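Local coordinates for (S)-ureidoglycine aminohydrolase cupin domain-containing protein (Pseudomonas syringae pv. tomato, PDB 3MYX) that is of unknown function but carries cupin domains related to those of (S)-ureidoglycine aminohydrolase and of EutQ-like proteins, at residues 55-60 with 100-105; 90-95 with 128-133. One frame throughout, in Å; residues are numbered along the deposited sequence. Where two conformers were deposited one is given.

Both interactions are antiparallel strand pairings on two different sheets of an all-beta chain, consistent with two cupin-like barrels in tandem. Strand 92-95 of interaction 2 runs on in the chain to strand 101-105 of interaction 1, and the two contacts alternate along the sequence. Their centres lie about 17 Å apart, yet they meet in one apolar core: Ile103 CD1 of interaction 1 packs on Ile95 CD1 of interaction 2 at 4.0 Å, and Val101 CG1 reaches Ile95 CG2 at 4.2 Å. Interaction 1 forms the outer margin of its sheet, whereas interaction 2 looks toward strands 154-161, 168-174 and 231-237. The 1,2-ethanediol at interaction 1 marks no known site.

Interaction 1. Residues 55-60 with 100-105; sequences GTALSV and QVRIDA. With EDO (1,2-ethanediol), chain D.
Leu58 and Ile103 form a hydrogen-bonded antiparallel pair, Ile103 N donating a hydrogen bond to Leu58 O at 2.8 Å and Leu58 N donating one to Ile103 O. Val60 and Val101 repeat this two-way exchange, and Ala105 N adds a bond to Thr56 O at 2.9 Å, its donor standing 45° out of the carbonyl plane. Between these pairs, Ala57 CA makes a CA-H...O contact of 3.2 Å with Ile103 O.

The polar face belongs to Arg102. Its chain is extended from CG to NE, with CG anti to the backbone N (chi1 180°), and reaches over the neighbouring strand. Ser59 suits its place by offering NH1 a hydroxyl acceptor, OG, at 3.0 Å and exactly in the guanidinium plane. Ala57 CB lies over one face of that group, toward its rim, 3.3 Å from NH2; a methyl is small enough to let the flat cation come close. Next to it, Asp104 OD1 touches Ala57 CB. On this side too, Gln100 OE1 accepts from O1 of a 1,2-ethanediol, probably from the crystallisation liquor and also bonded to Gly81 N.

On the other face Val60 CB meets Val101 CG1 at 4.2 Å. Apolar residues suit this face, where Val60 packs on Pro32, Val101 on Tyr63, and Ile103 on Phe33. Strand 57-60 is the outermost of its sheet; strand 101-105 is bonded on its other side to strand 75-80, where Ile103 touches Val76 and Leu78.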
# COMPACT_ATOMS: atom_id res chain seq x y z
N GLY A 55 -14.71 1.20 13.18
CA GLY A 55 -14.70 1.72 14.53
C GLY A 55 -15.08 0.75 15.63
O GLY A 55 -15.38 1.18 16.74
N THR A 56 -15.04 -0.55 15.32
CA THR A 56 -15.38 -1.60 16.25
C THR A 56 -14.35 -2.75 16.10
O THR A 56 -13.35 -2.60 15.41
CB THR A 56 -16.86 -2.06 15.98
OG1 THR A 56 -17.00 -2.45 14.61
CG2 THR A 56 -17.87 -0.92 16.27
N ALA A 57 -14.62 -3.89 16.71
CA ALA A 57 -13.81 -5.09 16.52
C ALA A 57 -14.57 -6.15 15.74
O ALA A 57 -15.78 -6.29 15.87
CB ALA A 57 -13.35 -5.65 17.85
N LEU A 58 -13.82 -6.88 14.93
CA LEU A 58 -14.36 -8.05 14.26
C LEU A 58 -13.29 -9.13 14.20
O LEU A 58 -12.10 -8.88 14.10
CB LEU A 58 -14.99 -7.74 12.87
CG LEU A 58 -14.14 -7.31 11.66
CD1 LEU A 58 -13.22 -8.42 11.22
CD2 LEU A 58 -15.00 -6.84 10.48
N SER A 59 -13.75 -10.36 14.34
CA SER A 59 -12.88 -11.52 14.34
C SER A 59 -13.12 -12.32 13.06
O SER A 59 -14.27 -12.52 12.64
CB SER A 59 -13.15 -12.39 15.57
OG SER A 59 -12.77 -11.74 16.78
N VAL A 60 -12.03 -12.76 12.44
CA VAL A 60 -12.08 -13.53 11.21
C VAL A 60 -11.33 -14.85 11.44
O VAL A 60 -10.18 -14.84 11.88
CB VAL A 60 -11.40 -12.75 10.07
CG1 VAL A 60 -11.59 -13.47 8.72
CG2 VAL A 60 -11.95 -11.32 10.00
N GLN A 100 -5.88 -16.35 11.43
CA GLN A 100 -6.97 -16.16 12.39
C GLN A 100 -6.70 -14.83 13.08
O GLN A 100 -5.68 -14.67 13.75
CB GLN A 100 -7.03 -17.28 13.40
CG GLN A 100 -8.22 -17.19 14.30
CD GLN A 100 -8.11 -18.14 15.47
OE1 GLN A 100 -7.31 -17.93 16.37
NE2 GLN A 100 -8.94 -19.17 15.47
N VAL A 101 -7.56 -13.84 12.86
CA VAL A 101 -7.22 -12.49 13.28
C VAL A 101 -8.44 -11.74 13.80
O VAL A 101 -9.54 -11.83 13.23
CB VAL A 101 -6.53 -11.70 12.13
CG1 VAL A 101 -7.46 -11.54 10.93
CG2 VAL A 101 -6.02 -10.34 12.62
N ARG A 102 -8.22 -10.99 14.87
CA ARG A 102 -9.19 -10.03 15.36
C ARG A 102 -8.65 -8.64 15.04
O ARG A 102 -7.48 -8.33 15.32
CB ARG A 102 -9.44 -10.19 16.86
CG ARG A 102 -10.44 -9.21 17.45
CD ARG A 102 -10.74 -9.64 18.86
NE ARG A 102 -11.65 -8.76 19.59
CZ ARG A 102 -12.98 -8.79 19.51
NH1 ARG A 102 -13.61 -9.63 18.69
NH2 ARG A 102 -13.68 -7.95 20.24
N ILE A 103 -9.50 -7.84 14.40
CA ILE A 103 -9.18 -6.49 13.98
C ILE A 103 -10.02 -5.57 14.86
O ILE A 103 -11.23 -5.53 14.73
CB ILE A 103 -9.52 -6.30 12.48
CG1 ILE A 103 -8.78 -7.35 11.63
CG2 ILE A 103 -9.22 -4.86 12.03
CD1 ILE A 103 -9.13 -7.37 10.14
N ASP A 104 -9.35 -4.86 15.76
CA ASP A 104 -10.02 -4.08 16.79
C ASP A 104 -9.68 -2.60 16.56
O ASP A 104 -8.60 -2.15 16.93
CB ASP A 104 -9.59 -4.56 18.18
CG ASP A 104 -10.31 -3.88 19.31
OD1 ASP A 104 -11.11 -2.95 19.06
OD2 ASP A 104 -10.03 -4.29 20.45
N ALA A 105 -10.61 -1.86 15.96
CA ALA A 105 -10.42 -0.46 15.61
C ALA A 105 -11.04 0.44 16.66
O ALA A 105 -12.16 0.23 17.11
CB ALA A 105 -11.06 -0.15 14.25
C1 EDO D . -7.25 -14.38 17.82
O1 EDO D . -6.69 -15.65 17.47
C2 EDO D . -8.41 -14.07 16.89
O2 EDO D . -9.46 -15.05 17.04

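Interaction 2. Residues 90-95 with 128-133; sequences GESAVI and TALDRL
Val94 and Thr128 form a hydrogen-bonded pair where strands 92-95 and 128-130 run antiparallel, their axes 4.7 Å apart at an angle of 157°. The pairing lies in the curled antiparallel sheet that also holds strands 66-71 and 109-116, consistent with the all-beta cupin fold. Val94 N donates to Thr128 O at 2.8 Å, and Thr128 N donates back to Val94 O. Toward Leu130 the strands spread: Leu130 N gives Ser92 O a longer, bent bond (3.1 Å), while the return link from Ser92 N runs through a water that donates to Leu130 O at 2.6 Å.

Ala93 and Ala129 form the non-hydrogen-bonded pair, where Ala93 CB sits 3.4 Å from Thr128 O. On the opposite face Val94 and Leu130 cross obliquely, Val94 CG2 meeting Leu130 CD1 at 4.0 Å. These branched residues suit a buried face that also receives Ile169, with Phe160 against Val94 and Leu159 and Phe234 against Leu130. Ser92 OG is hydrogen-bonded to Leu69 O of strand 66-71, which satisfies a hydroxyl in a buried place; the side chain is short enough to pack beside Leu130.

Past the strand, Asp131 OD1 accepts from Leu133 N in an Asx turn. Gly90 has a phi of 89°, where a CB would collide with the preceding carbonyl oxygen and also crowd Arg132 NH1, which explains glycine here. Arg132 bends at chi3 (68°), and its NH1 donates to Gly90 O at 2.7 Å, the carbonyl oxygen lying at the guanidinium edge.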
# COMPACT_ATOMS: atom_id res chain seq x y z
N GLY A 90 0.37 6.39 10.57
CA GLY A 90 1.69 6.25 9.99
C GLY A 90 2.34 4.89 10.12
O GLY A 90 3.45 4.69 9.63
N GLU A 91 1.66 3.96 10.80
CA GLU A 91 2.18 2.63 11.03
C GLU A 91 1.44 1.64 10.15
O GLU A 91 0.30 1.88 9.76
CB GLU A 91 2.07 2.25 12.51
CG GLU A 91 2.87 3.19 13.40
CD GLU A 91 2.86 2.84 14.86
OE1 GLU A 91 1.87 2.28 15.37
OE2 GLU A 91 3.87 3.16 15.53
N SER A 92 2.12 0.54 9.85
CA SER A 92 1.63 -0.43 8.88
C SER A 92 1.91 -1.86 9.34
O SER A 92 2.85 -2.12 10.11
CB SER A 92 2.30 -0.15 7.53
OG SER A 92 1.83 -1.02 6.52
N ALA A 93 1.07 -2.78 8.88
CA ALA A 93 1.24 -4.20 9.11
C ALA A 93 0.62 -4.97 7.96
O ALA A 93 -0.15 -4.43 7.16
CB ALA A 93 0.60 -4.64 10.43
N VAL A 94 0.96 -6.26 7.91
CA VAL A 94 0.42 -7.18 6.92
C VAL A 94 -0.31 -8.32 7.64
O VAL A 94 0.20 -8.86 8.63
CB VAL A 94 1.54 -7.82 6.06
CG1 VAL A 94 0.93 -8.71 4.97
CG2 VAL A 94 2.42 -6.75 5.49
N ILE A 95 -1.51 -8.64 7.17
CA ILE A 95 -2.23 -9.86 7.56
C ILE A 95 -2.03 -10.87 6.45
O ILE A 95 -2.45 -10.64 5.31
CB ILE A 95 -3.74 -9.59 7.73
CG1 ILE A 95 -3.98 -8.48 8.77
CG2 ILE A 95 -4.46 -10.87 8.13
CD1 ILE A 95 -5.44 -8.01 8.89
N THR A 128 2.48 -9.39 10.38
CA THR A 128 3.84 -8.85 10.30
C THR A 128 3.78 -7.32 10.46
O THR A 128 3.19 -6.65 9.63
CB THR A 128 4.54 -9.21 8.96
OG1 THR A 128 4.56 -10.64 8.80
CG2 THR A 128 5.99 -8.72 8.92
N ALA A 129 4.37 -6.80 11.53
CA ALA A 129 4.52 -5.35 11.72
C ALA A 129 5.65 -4.84 10.83
O ALA A 129 6.62 -5.57 10.57
CB ALA A 129 4.82 -5.04 13.18
N LEU A 130 5.54 -3.60 10.38
CA LEU A 130 6.51 -3.00 9.43
C LEU A 130 7.09 -1.73 10.03
O LEU A 130 6.42 -0.70 10.04
CB LEU A 130 5.84 -2.69 8.08
CG LEU A 130 5.08 -3.83 7.40
CD1 LEU A 130 4.26 -3.28 6.23
CD2 LEU A 130 6.00 -4.96 6.94
N ASP A 131 8.35 -1.78 10.47
CA ASP A 131 8.96 -0.64 11.16
C ASP A 131 9.30 0.47 10.15
O ASP A 131 10.04 0.23 9.21
CB ASP A 131 10.24 -1.12 11.87
CG ASP A 131 10.89 -0.08 12.78
OD1 ASP A 131 10.48 1.09 12.78
OD2 ASP A 131 11.83 -0.49 13.52
N ARG A 132 8.80 1.69 10.40
CA ARG A 132 9.15 2.86 9.59
C ARG A 132 10.67 3.04 9.50
O ARG A 132 11.16 3.54 8.49
CB ARG A 132 8.54 4.14 10.21
CG ARG A 132 7.01 4.22 10.13
CD ARG A 132 6.42 5.31 11.00
NE ARG A 132 6.76 6.64 10.52
CZ ARG A 132 6.10 7.32 9.58
NH1 ARG A 132 5.07 6.79 8.95
NH2 ARG A 132 6.51 8.54 9.24
N LEU A 133 11.39 2.68 10.57
CA LEU A 133 12.84 2.86 10.66
C LEU A 133 13.61 1.59 10.32
O LEU A 133 14.76 1.44 10.69
CB LEU A 133 13.23 3.36 12.06
CG LEU A 133 12.59 4.66 12.55
CD1 LEU A 133 13.09 5.04 13.95
CD2 LEU A 133 12.84 5.77 11.54
O HOH W 1 4.79 0.76 11.45
O HOH W 2 2.22 -11.39 7.71